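Local coordinates for heme peroxidase (PDB 2GVK), which probably oxidises dyes and other substrates with hydrogen peroxide at a bound heme, as dye-decolorizing peroxidases do, at residues M69-D74 / F305-D310; V190-H195 / T297-T302; E209-R214 / D290-F295; L242-A247 / T261-Y266. All coordinates share one frame; numbering follows the deposited sequence.

Contact 1 of 4, residues M69-D74 / F305-D310. With EDO (1,2-ethanediol), chain I.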
# COMPACT_ATOMS: atom_id res chain seq x y z
N MSE A 69 -22.08 1.70 -19.11
CA MSE A 69 -22.57 2.33 -20.31
C MSE A 69 -24.08 2.22 -20.33
O MSE A 69 -24.63 1.13 -20.20
CB MSE A 69 -22.00 1.61 -21.53
CG MSE A 69 -22.45 2.17 -22.86
SE MSE A 69 -21.71 1.13 -24.35
CE MSE A 69 -22.30 2.29 -25.79
N GLY A 70 -24.75 3.35 -20.53
CA GLY A 70 -26.19 3.39 -20.56
C GLY A 70 -26.73 4.17 -21.74
O GLY A 70 -26.03 5.01 -22.32
N PHE A 71 -28.00 3.92 -22.04
CA PHE A 71 -28.68 4.54 -23.19
C PHE A 71 -29.92 5.30 -22.77
O PHE A 71 -30.75 4.79 -22.02
CB PHE A 71 -29.10 3.44 -24.20
CG PHE A 71 -27.97 2.58 -24.65
CD1 PHE A 71 -27.56 1.52 -23.88
CD2 PHE A 71 -27.27 2.88 -25.80
CE1 PHE A 71 -26.46 0.75 -24.25
CE2 PHE A 71 -26.16 2.08 -26.19
CZ PHE A 71 -25.78 1.04 -25.42
N GLY A 72 -30.10 6.49 -23.36
CA GLY A 72 -31.31 7.28 -23.17
C GLY A 72 -32.51 6.65 -23.87
O GLY A 72 -32.36 5.79 -24.73
N ALA A 73 -33.70 7.07 -23.49
CA ALA A 73 -34.91 6.44 -23.97
C ALA A 73 -35.08 6.60 -25.48
O ALA A 73 -35.30 5.61 -26.20
CB ALA A 73 -36.11 6.98 -23.24
N ASP A 74 -34.96 7.83 -25.98
CA ASP A 74 -35.10 8.07 -27.42
C ASP A 74 -33.99 7.38 -28.19
O ASP A 74 -34.23 6.79 -29.26
CB ASP A 74 -35.07 9.57 -27.73
CG ASP A 74 -36.36 10.29 -27.33
OD1 ASP A 74 -37.36 9.62 -26.95
OD2 ASP A 74 -36.36 11.53 -27.41
N PHE A 305 -30.75 3.53 -19.56
CA PHE A 305 -30.81 2.11 -19.37
C PHE A 305 -29.43 1.50 -19.57
O PHE A 305 -28.81 1.67 -20.63
CB PHE A 305 -31.84 1.46 -20.33
CG PHE A 305 -31.79 -0.03 -20.33
CD1 PHE A 305 -32.08 -0.74 -19.18
CD2 PHE A 305 -31.47 -0.73 -21.48
CE1 PHE A 305 -32.02 -2.13 -19.17
CE2 PHE A 305 -31.42 -2.13 -21.47
CZ PHE A 305 -31.70 -2.82 -20.33
N VAL A 306 -29.00 0.74 -18.57
CA VAL A 306 -27.73 0.09 -18.56
C VAL A 306 -27.95 -1.44 -18.77
O VAL A 306 -28.38 -2.14 -17.85
CB VAL A 306 -27.05 0.31 -17.19
CG1 VAL A 306 -25.69 -0.43 -17.11
CG2 VAL A 306 -26.89 1.77 -16.92
N PRO A 307 -27.71 -1.93 -19.99
CA PRO A 307 -28.01 -3.34 -20.26
C PRO A 307 -27.05 -4.30 -19.58
O PRO A 307 -25.94 -3.94 -19.26
CB PRO A 307 -27.89 -3.44 -21.82
CG PRO A 307 -27.15 -2.26 -22.24
CD PRO A 307 -27.22 -1.21 -21.18
N SER A 308 -27.48 -5.54 -19.39
CA SER A 308 -26.58 -6.58 -18.96
C SER A 308 -25.46 -6.69 -20.00
O SER A 308 -25.61 -6.26 -21.13
CB SER A 308 -27.31 -7.90 -18.85
OG SER A 308 -27.66 -8.39 -20.14
N TYR A 309 -24.33 -7.26 -19.61
CA TYR A 309 -23.23 -7.50 -20.57
C TYR A 309 -23.70 -8.37 -21.72
O TYR A 309 -23.31 -8.15 -22.85
CB TYR A 309 -22.05 -8.17 -19.88
CG TYR A 309 -21.19 -7.26 -19.06
CD1 TYR A 309 -20.47 -6.22 -19.66
CD2 TYR A 309 -20.99 -7.49 -17.71
CE1 TYR A 309 -19.65 -5.40 -18.93
CE2 TYR A 309 -20.18 -6.69 -16.96
CZ TYR A 309 -19.50 -5.64 -17.57
OH TYR A 309 -18.66 -4.85 -16.82
N ASP A 310 -24.51 -9.38 -21.42
CA ASP A 310 -25.04 -10.28 -22.47
C ASP A 310 -25.78 -9.50 -23.53
O ASP A 310 -25.56 -9.67 -24.72
CB ASP A 310 -25.98 -11.33 -21.87
CG ASP A 310 -25.25 -12.48 -21.24
OD1 ASP A 310 -24.05 -12.69 -21.59
OD2 ASP A 310 -25.88 -13.24 -20.44
C1 EDO I . -34.38 11.56 -24.54
O1 EDO I . -35.05 10.31 -24.36
C2 EDO I . -33.50 11.91 -23.31
O2 EDO I . -32.51 10.88 -23.08

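Contact 2 of 4, residues V190-H195 / T297-T302. With EDO (1,2-ethanediol), chain G.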
# COMPACT_ATOMS: atom_id res chain seq x y z
N VAL A 190 -29.13 10.32 -13.48
CA VAL A 190 -28.11 11.27 -13.10
C VAL A 190 -28.67 12.69 -12.97
O VAL A 190 -29.59 13.10 -13.71
CB VAL A 190 -26.92 11.28 -14.12
CG1 VAL A 190 -26.21 9.93 -14.14
CG2 VAL A 190 -27.40 11.68 -15.50
N GLN A 191 -28.15 13.42 -11.97
CA GLN A 191 -28.43 14.85 -11.79
C GLN A 191 -27.19 15.55 -11.34
O GLN A 191 -26.58 15.13 -10.35
CB GLN A 191 -29.49 15.10 -10.72
CG GLN A 191 -30.81 14.58 -10.98
CD GLN A 191 -31.73 14.79 -9.79
OE1 GLN A 191 -31.52 14.19 -8.73
NE2 GLN A 191 -32.75 15.65 -9.96
N LYS A 192 -26.88 16.67 -11.97
CA LYS A 192 -25.87 17.60 -11.44
C LYS A 192 -26.53 18.62 -10.53
O LYS A 192 -27.49 19.30 -10.94
CB LYS A 192 -25.16 18.34 -12.55
CG LYS A 192 -24.16 17.55 -13.26
CD LYS A 192 -23.62 18.32 -14.49
CE LYS A 192 -22.71 19.43 -14.11
NZ LYS A 192 -22.18 20.16 -15.34
N TYR A 193 -26.04 18.71 -9.29
CA TYR A 193 -26.49 19.71 -8.34
C TYR A 193 -25.40 20.74 -8.10
O TYR A 193 -24.23 20.39 -7.92
CB TYR A 193 -26.83 19.07 -7.01
CG TYR A 193 -28.13 18.31 -6.99
CD1 TYR A 193 -29.33 18.96 -6.67
CD2 TYR A 193 -28.17 16.95 -7.24
CE1 TYR A 193 -30.53 18.25 -6.59
CE2 TYR A 193 -29.36 16.24 -7.19
CZ TYR A 193 -30.55 16.90 -6.87
OH TYR A 193 -31.75 16.19 -6.82
N ILE A 194 -25.77 22.01 -8.13
CA ILE A 194 -24.87 23.11 -7.75
C ILE A 194 -25.26 23.61 -6.37
O ILE A 194 -26.43 23.89 -6.12
CB ILE A 194 -24.94 24.26 -8.76
CG1 ILE A 194 -24.61 23.73 -10.19
CG2 ILE A 194 -23.99 25.40 -8.37
CD1 ILE A 194 -23.23 23.12 -10.32
N HIS A 195 -24.28 23.71 -5.47
CA HIS A 195 -24.55 24.10 -4.09
C HIS A 195 -24.34 25.55 -3.84
O HIS A 195 -23.48 26.20 -4.48
CB HIS A 195 -23.67 23.30 -3.15
CG HIS A 195 -23.94 21.85 -3.17
ND1 HIS A 195 -25.14 21.30 -2.78
CD2 HIS A 195 -23.17 20.81 -3.60
CE1 HIS A 195 -25.09 19.99 -2.93
NE2 HIS A 195 -23.92 19.67 -3.45
N THR A 297 -29.19 23.09 -6.18
CA THR A 297 -30.02 23.29 -7.34
C THR A 297 -29.71 22.26 -8.42
O THR A 297 -28.57 22.15 -8.85
CB THR A 297 -29.82 24.69 -7.95
OG1 THR A 297 -30.09 25.70 -6.95
CG2 THR A 297 -30.72 24.89 -9.10
N ALA A 298 -30.74 21.50 -8.83
CA ALA A 298 -30.58 20.53 -9.92
C ALA A 298 -30.54 21.27 -11.26
O ALA A 298 -31.44 22.04 -11.57
CB ALA A 298 -31.74 19.54 -9.91
N ILE A 299 -29.48 21.04 -12.04
CA ILE A 299 -29.34 21.67 -13.34
C ILE A 299 -29.35 20.67 -14.52
O ILE A 299 -29.39 21.08 -15.69
CB ILE A 299 -28.08 22.58 -13.40
CG1 ILE A 299 -26.80 21.75 -13.27
CG2 ILE A 299 -28.15 23.66 -12.32
CD1 ILE A 299 -25.54 22.55 -13.60
N THR A 300 -29.29 19.37 -14.22
CA THR A 300 -29.52 18.31 -15.23
C THR A 300 -30.35 17.20 -14.62
O THR A 300 -30.50 17.12 -13.38
CB THR A 300 -28.20 17.67 -15.77
OG1 THR A 300 -27.52 17.02 -14.71
CG2 THR A 300 -27.28 18.70 -16.40
N GLY A 301 -30.91 16.37 -15.47
CA GLY A 301 -31.68 15.22 -15.04
C GLY A 301 -31.99 14.33 -16.21
O GLY A 301 -32.67 14.75 -17.14
N THR A 302 -31.43 13.13 -16.21
CA THR A 302 -31.58 12.22 -17.35
C THR A 302 -31.60 10.76 -16.90
O THR A 302 -30.80 10.34 -16.04
CB THR A 302 -30.43 12.40 -18.38
OG1 THR A 302 -30.19 13.80 -18.58
CG2 THR A 302 -30.79 11.76 -19.69
C1 EDO G . -27.28 14.76 -18.64
O1 EDO G . -28.00 14.77 -17.43
C2 EDO G . -27.05 16.21 -19.13
O2 EDO G . -28.27 16.77 -19.72
O HOH W 1 -33.03 17.18 -12.32
O HOH W 2 -27.82 26.26 -5.46

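Contact 3 of 4, residues E209-R214 / D290-F295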
# COMPACT_ATOMS: atom_id res chain seq x y z
N GLU A 209 -26.97 19.20 10.56
CA GLU A 209 -27.36 17.82 10.89
C GLU A 209 -28.86 17.59 10.75
O GLU A 209 -29.30 16.50 10.37
CB GLU A 209 -26.90 17.49 12.31
CG GLU A 209 -25.38 17.37 12.43
CD GLU A 209 -24.90 17.11 13.84
OE1 GLU A 209 -25.60 17.51 14.80
OE2 GLU A 209 -23.78 16.57 13.98
N LYS A 210 -29.65 18.64 11.02
CA LYS A 210 -31.11 18.57 10.87
C LYS A 210 -31.51 18.59 9.41
O LYS A 210 -32.54 18.02 9.04
CB LYS A 210 -31.77 19.71 11.61
CG LYS A 210 -31.66 19.55 13.12
CD LYS A 210 -32.47 20.49 13.87
CE LYS A 210 -32.33 20.22 15.37
NZ LYS A 210 -32.37 18.72 15.68
N VAL A 211 -30.72 19.25 8.57
CA VAL A 211 -30.94 19.22 7.13
C VAL A 211 -30.64 17.81 6.53
O VAL A 211 -31.35 17.33 5.66
CB VAL A 211 -30.07 20.29 6.40
CG1 VAL A 211 -30.20 20.14 4.89
CG2 VAL A 211 -30.46 21.69 6.85
N ILE A 212 -29.59 17.16 7.03
CA ILE A 212 -29.13 15.90 6.48
C ILE A 212 -29.82 14.70 7.14
O ILE A 212 -30.28 13.79 6.45
CB ILE A 212 -27.60 15.75 6.64
CG1 ILE A 212 -26.88 16.89 5.91
CG2 ILE A 212 -27.13 14.38 6.15
CD1 ILE A 212 -27.17 16.97 4.42
N GLY A 213 -29.96 14.75 8.45
CA GLY A 213 -30.56 13.65 9.21
C GLY A 213 -29.54 12.68 9.83
O GLY A 213 -29.91 11.62 10.33
N ARG A 214 -28.25 13.04 9.77
CA ARG A 214 -27.18 12.26 10.40
C ARG A 214 -26.21 13.21 11.10
O ARG A 214 -26.16 14.40 10.78
CB ARG A 214 -26.41 11.41 9.35
CG ARG A 214 -27.29 10.63 8.38
CD ARG A 214 -26.48 9.73 7.48
NE ARG A 214 -25.91 8.61 8.22
CZ ARG A 214 -26.50 7.41 8.36
NH1 ARG A 214 -27.67 7.16 7.78
NH2 ARG A 214 -25.90 6.47 9.08
N ASP A 290 -37.39 18.15 0.53
CA ASP A 290 -36.02 17.94 1.02
C ASP A 290 -35.37 19.28 1.39
O ASP A 290 -35.20 20.18 0.54
CB ASP A 290 -35.20 17.25 -0.07
CG ASP A 290 -33.86 16.74 0.42
OD1 ASP A 290 -33.40 17.18 1.49
OD2 ASP A 290 -33.25 15.92 -0.30
N ARG A 291 -35.04 19.44 2.65
CA ARG A 291 -34.43 20.67 3.13
C ARG A 291 -33.08 20.94 2.43
O ARG A 291 -32.68 22.07 2.28
CB ARG A 291 -34.25 20.60 4.63
CG ARG A 291 -33.55 21.74 5.21
CD ARG A 291 -34.46 22.92 5.52
NE ARG A 291 -33.79 23.78 6.47
CZ ARG A 291 -33.19 24.92 6.17
NH1 ARG A 291 -33.33 25.46 4.98
NH2 ARG A 291 -32.49 25.55 7.11
N LEU A 292 -32.41 19.89 2.00
CA LEU A 292 -31.12 20.04 1.32
C LEU A 292 -31.28 20.77 -0.01
O LEU A 292 -30.34 21.39 -0.49
CB LEU A 292 -30.44 18.70 1.11
CG LEU A 292 -29.02 18.72 0.53
CD1 LEU A 292 -28.08 19.65 1.31
CD2 LEU A 292 -28.46 17.34 0.48
N LEU A 293 -32.49 20.75 -0.57
CA LEU A 293 -32.74 21.51 -1.80
C LEU A 293 -32.75 23.03 -1.58
O LEU A 293 -32.64 23.79 -2.52
CB LEU A 293 -34.05 21.07 -2.45
CG LEU A 293 -34.07 19.65 -3.02
CD1 LEU A 293 -35.47 19.33 -3.56
CD2 LEU A 293 -33.04 19.45 -4.10
N ASP A 294 -32.78 23.47 -0.32
CA ASP A 294 -32.63 24.88 -0.01
C ASP A 294 -31.16 25.32 -0.25
O ASP A 294 -30.85 26.50 -0.22
CB ASP A 294 -33.04 25.18 1.43
CG ASP A 294 -34.56 24.96 1.68
OD1 ASP A 294 -35.35 24.93 0.70
OD2 ASP A 294 -34.95 24.81 2.85
N PHE A 295 -30.26 24.35 -0.46
CA PHE A 295 -28.84 24.63 -0.64
C PHE A 295 -28.28 24.00 -1.89
O PHE A 295 -27.07 24.07 -2.13
CB PHE A 295 -28.06 24.13 0.58
CG PHE A 295 -28.51 24.70 1.85
CD1 PHE A 295 -28.01 25.91 2.31
CD2 PHE A 295 -29.50 24.06 2.60
CE1 PHE A 295 -28.47 26.46 3.48
CE2 PHE A 295 -29.96 24.62 3.77
CZ PHE A 295 -29.43 25.81 4.22

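Contact 4 of 4, residues L242-A247 / T261-Y266. With EDO (1,2-ethanediol), chain H.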
# COMPACT_ATOMS: atom_id res chain seq x y z
N LEU A 242 -37.69 -0.38 -0.35
CA LEU A 242 -37.48 0.05 -1.71
C LEU A 242 -36.25 0.96 -1.71
O LEU A 242 -36.25 1.99 -1.05
CB LEU A 242 -38.68 0.79 -2.21
CG LEU A 242 -39.96 -0.04 -2.32
CD1 LEU A 242 -41.12 0.85 -2.65
CD2 LEU A 242 -39.81 -1.13 -3.36
N LYS A 243 -35.21 0.55 -2.41
CA LYS A 243 -33.92 1.21 -2.33
C LYS A 243 -33.25 1.23 -3.65
O LYS A 243 -33.54 0.40 -4.53
CB LYS A 243 -33.01 0.47 -1.34
CG LYS A 243 -33.62 0.29 0.01
CD LYS A 243 -32.66 -0.31 1.01
CE LYS A 243 -33.28 -0.36 2.41
NZ LYS A 243 -32.37 -0.92 3.41
N ILE A 244 -32.34 2.19 -3.81
CA ILE A 244 -31.47 2.24 -4.95
C ILE A 244 -30.01 2.30 -4.47
O ILE A 244 -29.75 2.35 -3.26
CB ILE A 244 -31.79 3.45 -5.85
CG1 ILE A 244 -31.32 4.76 -5.19
CG2 ILE A 244 -33.27 3.48 -6.17
CD1 ILE A 244 -31.52 6.01 -6.07
N VAL A 245 -29.08 2.22 -5.41
CA VAL A 245 -27.65 2.31 -5.09
C VAL A 245 -27.15 3.63 -5.63
O VAL A 245 -27.17 3.85 -6.82
CB VAL A 245 -26.87 1.15 -5.73
CG1 VAL A 245 -25.35 1.34 -5.54
CG2 VAL A 245 -27.34 -0.16 -5.15
N ARG A 246 -26.71 4.50 -4.74
CA ARG A 246 -26.47 5.90 -5.08
C ARG A 246 -25.00 6.26 -4.91
O ARG A 246 -24.35 5.81 -3.96
CB ARG A 246 -27.35 6.81 -4.22
CG ARG A 246 -28.84 6.56 -4.35
CD ARG A 246 -29.71 7.55 -3.61
NE ARG A 246 -30.08 7.08 -2.28
CZ ARG A 246 -30.47 7.86 -1.29
NH1 ARG A 246 -30.53 9.18 -1.47
NH2 ARG A 246 -30.79 7.34 -0.11
N ALA A 247 -24.49 7.12 -5.79
CA ALA A 247 -23.43 8.06 -5.42
C ALA A 247 -23.89 9.51 -5.37
O ALA A 247 -24.86 9.90 -6.02
CB ALA A 247 -22.23 7.90 -6.34
N THR A 261 -22.48 18.45 -6.56
CA THR A 261 -22.63 17.04 -6.34
C THR A 261 -23.19 16.43 -7.62
O THR A 261 -24.18 16.92 -8.17
CB THR A 261 -23.63 16.76 -5.19
OG1 THR A 261 -23.06 17.14 -3.95
CG2 THR A 261 -24.00 15.30 -5.14
N TYR A 262 -22.53 15.39 -8.11
CA TYR A 262 -23.05 14.65 -9.23
C TYR A 262 -23.76 13.42 -8.69
O TYR A 262 -23.12 12.49 -8.20
CB TYR A 262 -21.90 14.25 -10.20
CG TYR A 262 -22.38 13.95 -11.62
CD1 TYR A 262 -23.06 12.77 -11.90
CD2 TYR A 262 -22.17 14.85 -12.67
CE1 TYR A 262 -23.52 12.49 -13.15
CE2 TYR A 262 -22.64 14.57 -13.95
CZ TYR A 262 -23.33 13.39 -14.17
OH TYR A 262 -23.80 13.07 -15.43
N PHE A 263 -25.08 13.48 -8.69
CA PHE A 263 -25.90 12.37 -8.25
C PHE A 263 -25.99 11.33 -9.33
O PHE A 263 -26.28 11.65 -10.50
CB PHE A 263 -27.31 12.84 -7.90
CG PHE A 263 -28.27 11.72 -7.65
CD1 PHE A 263 -28.29 11.09 -6.44
CD2 PHE A 263 -29.07 11.25 -8.65
CE1 PHE A 263 -29.16 9.97 -6.21
CE2 PHE A 263 -29.94 10.14 -8.42
CZ PHE A 263 -29.97 9.54 -7.20
N ILE A 264 -25.77 10.07 -8.96
CA ILE A 264 -26.03 8.97 -9.85
C ILE A 264 -26.63 7.82 -9.03
O ILE A 264 -26.11 7.45 -7.98
CB ILE A 264 -24.73 8.53 -10.60
CG1 ILE A 264 -25.03 7.41 -11.56
CG2 ILE A 264 -23.62 8.15 -9.61
CD1 ILE A 264 -23.99 7.23 -12.60
N GLY A 265 -27.78 7.32 -9.48
CA GLY A 265 -28.52 6.30 -8.77
C GLY A 265 -28.92 5.17 -9.69
O GLY A 265 -29.58 5.40 -10.72
N TYR A 266 -28.45 3.97 -9.36
CA TYR A 266 -28.78 2.76 -10.09
C TYR A 266 -29.94 2.02 -9.40
O TYR A 266 -29.92 1.81 -8.15
CB TYR A 266 -27.58 1.83 -10.15
CG TYR A 266 -26.42 2.33 -10.98
CD1 TYR A 266 -26.34 2.04 -12.33
CD2 TYR A 266 -25.38 3.04 -10.40
CE1 TYR A 266 -25.27 2.47 -13.10
CE2 TYR A 266 -24.29 3.49 -11.17
CZ TYR A 266 -24.23 3.18 -12.51
OH TYR A 266 -23.15 3.58 -13.30
C1 EDO H . -30.83 12.05 -4.09
O1 EDO H . -31.14 12.73 -5.35
C2 EDO H . -29.44 12.48 -3.56
O2 EDO H . -28.90 11.44 -2.66

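Contact 1 of 4, residues M69-D74 / F305-D310
The seam between the two halves of the antiparallel sheet, strand 66-72 against strand 296-306, is closed here by Phe71 and Phe305, a hydrogen-bonded antiparallel pair. Phe71 N donates to Phe305 O at 2.8 Å, and Phe305 N returns the bond to Phe71 O at 2.8 Å, the straighter of the two at 169°. Phe305 O is met from above its carbonyl plane by Phe71 N and is also approached by Gly70 CA at 3.1 Å, a CA-H...O contact. Gly70 matters for its lack of a side chain: a CB there would press tightly on Val306 CG2, which lies 4.0 Å from Gly70 CA. Past the pair, Val306 CG1 sits 3.6 Å from Met69 O, and Pro307 CD touches the same oxygen. The Phe71 ring has its CG anti to the carbonyl carbon (chi1 -55°), and this turns its CD1-CE1 edge to the proline; CE1 meets Pro307 CG at 3.7 Å, the two side chains crossing at about a right angle. Helix 38-59, through Cys46, and Leu312 of helix 309-315 also pack on Phe71, while Phe80 meets its ring edge-to-face. Both segments then run into helices, Gly72 and Ser308 standing at the N-cap positions. Asp74 N, in the first of these helices, bonds O1 of a 1,2-ethanediol molecule at 3.0 Å. The pairing is that of a strand from the N-terminal family region beside one from the C-terminal region, consistent with the joined ferredoxin-like halves of the DyP beta-barrel fold.

Contact 2 of 4, residues V190-H195 / T297-T302
Ile194 O is gripped twice: by Thr297 N at 2.9 Å and by a water at 2.8 Å that also bonds Thr297 OG1. With the reciprocal bond from Ile194 N to Thr297 O, this makes a hydrogen-bonded antiparallel pair between strands 186-195 and 296-306. The register slips by one residue before the second such pair, Val190 with Thr302, and the intervening 299-301 loop is tied down by other means. Thr300 OG1, set between its own backbone N and carbonyl carbon (chi1 64°), stands in for a main-chain oxygen and accepts from Lys192 N at 2.8 Å. Lys192 O in turn takes Ile299 N almost in line with its C=O bond, at 2.9 Å. A second water joins Gln191 NE2 to Thr300 O. Beyond the Lys192 backbone, its NZ runs out to a salt bridge with Asp140, while Ile299 CD1 lies on Ile194 CG1 at 3.7 Å. On the side of the sheet that carries Tyr193 and Ala298, Tyr193 CE1 rests 3.8 Å from Ala298 CB, and its OH donates to Gln191 OE1 at 2.8 Å from above the amide carbonyl plane. A leucine at Tyr193 would probably leave Gln191 OE1 without this donor and the amide, still bound to its water, freer to turn. Helix 270-281 covers Tyr193 through Met280 and Phe281. Thr300 N is buried with no partner in the model, probably a cost of the register slip; the chemistry thus implies that a threonine hydroxyl and a water supplement the main-chain bonds where the ladder is interrupted.

Contact 3 of 4, residues E209-R214 / D290-F295
Val211, near the C-terminal end of helix 205-212, packs its two methyls onto the short 3-10 turn that begins around Arg291 and leads into strand 296-306. Its CB lies 4.0 Å from Arg291 CG. CG1, anti to the backbone N (chi1 173°), reaches over the turn's backbone to Leu292 N at 3.6 Å and to Leu292 CB a little farther off. CG2 lies closer still to Arg291 CG, at 3.5 Å, and over one face of that residue's guanidinium; its outermost reach is Phe295 CE2, 4.3 Å away. Arg291 is modelled in two conformers, and the crossing of the two side chains at about a right angle holds for the one described. Beside this pair, Ile212 CD1 meets Leu292 CD2 at 4.2 Å, so the leucine is shared between neighbouring residues of the helix. Trp200 of helix 197-201 packs on both Val211 and Ile212 and meets the Phe295 ring edge-to-face, closing an apolar cluster. The two segments meet by van der Waals contact. In the same conformer Arg291 NH1 makes a salt bridge to Asp294 OD2 at 2.8 Å, in the guanidinium plane and on the oxygen's anti lone pair. Asp290 OD2 bonds His232, while Asp294 OD1 bonds Tyr100. Directly after the helix, Gly213 takes a positive phi of 97°, at which a CB would be jammed against the preceding carbonyl oxygen. The 3-10 turn itself opens with an Asx turn: Leu292 N donates to Asp290 OD1 at 2.9 Å, meeting that oxygen from above the carboxylate plane.

Contact 4 of 4, residues L242-A247 / T261-Y266
Val245 and Tyr266 hold each other by two bonds, Val245 N to Tyr266 O at 2.9 Å and nearly straight (178°), and Tyr266 N back to Val245 O. Two residues on, Ala247 N reaches Ile264 O at 2.7 Å, and Ala247 CB packs on Ile264 CG2 at 3.6 Å. Between them Gly265 faces Arg246 in a non-hydrogen-bonded pair; a CB on this glycine would clash with Ile244 CD1. That methyl, from a side chain whose CG1 lies between its own N and carbonyl carbon (chi1 72°), meets Phe263 CZ tip to tip at 4.0 Å. Arg246 CD comes to the same ring in its plane, 3.6 Å from CE1, the guanidinium turned 57° from the ring. Over one face of Phe263 lies the O1 of a 1,2-ethanediol, whose O2 takes a weak bond from Arg246 NH1. An alanine at Phe263 would probably open a gap between Ile244 CD1 and the Arg246 chain and leave the arginine freer to swing. Farther out, Tyr266 OH is fixed by Thr68 and His112, and Asn162 bonds Arg246 O. These are the arms of the hairpin 245-253/258-267: strand 186-195 borders strand 258-267 on its other side, while helix 270-281 lies against Ile244 through Thr272 and Thr273 and against Phe263 through Met276.

Overall arrangement
Contacts 1, 2 and 4 lie in one antiparallel sheet: strand 296-306 pairs with 66-72 in contact 1 and with 186-195 in contact 2, and 186-195 borders 258-267, which contact 4 pairs with 245-253. Centres of contacts 2 and 4 are about 13 Å apart, and His195 touches Thr261 and Gln191 touches Phe263. Contact 3 stands off the sheet, about 16 Å from contact 2, where Tyr193 packs on Leu293, and about 32 Å from contact 1 between centres. Along the chain, contact 1 spans contact 2, which spans contact 3, which spans the contact 4 hairpin. Strand 296-306, the last in the chain, thus sits between strands of the two family regions, joining them into one sheet.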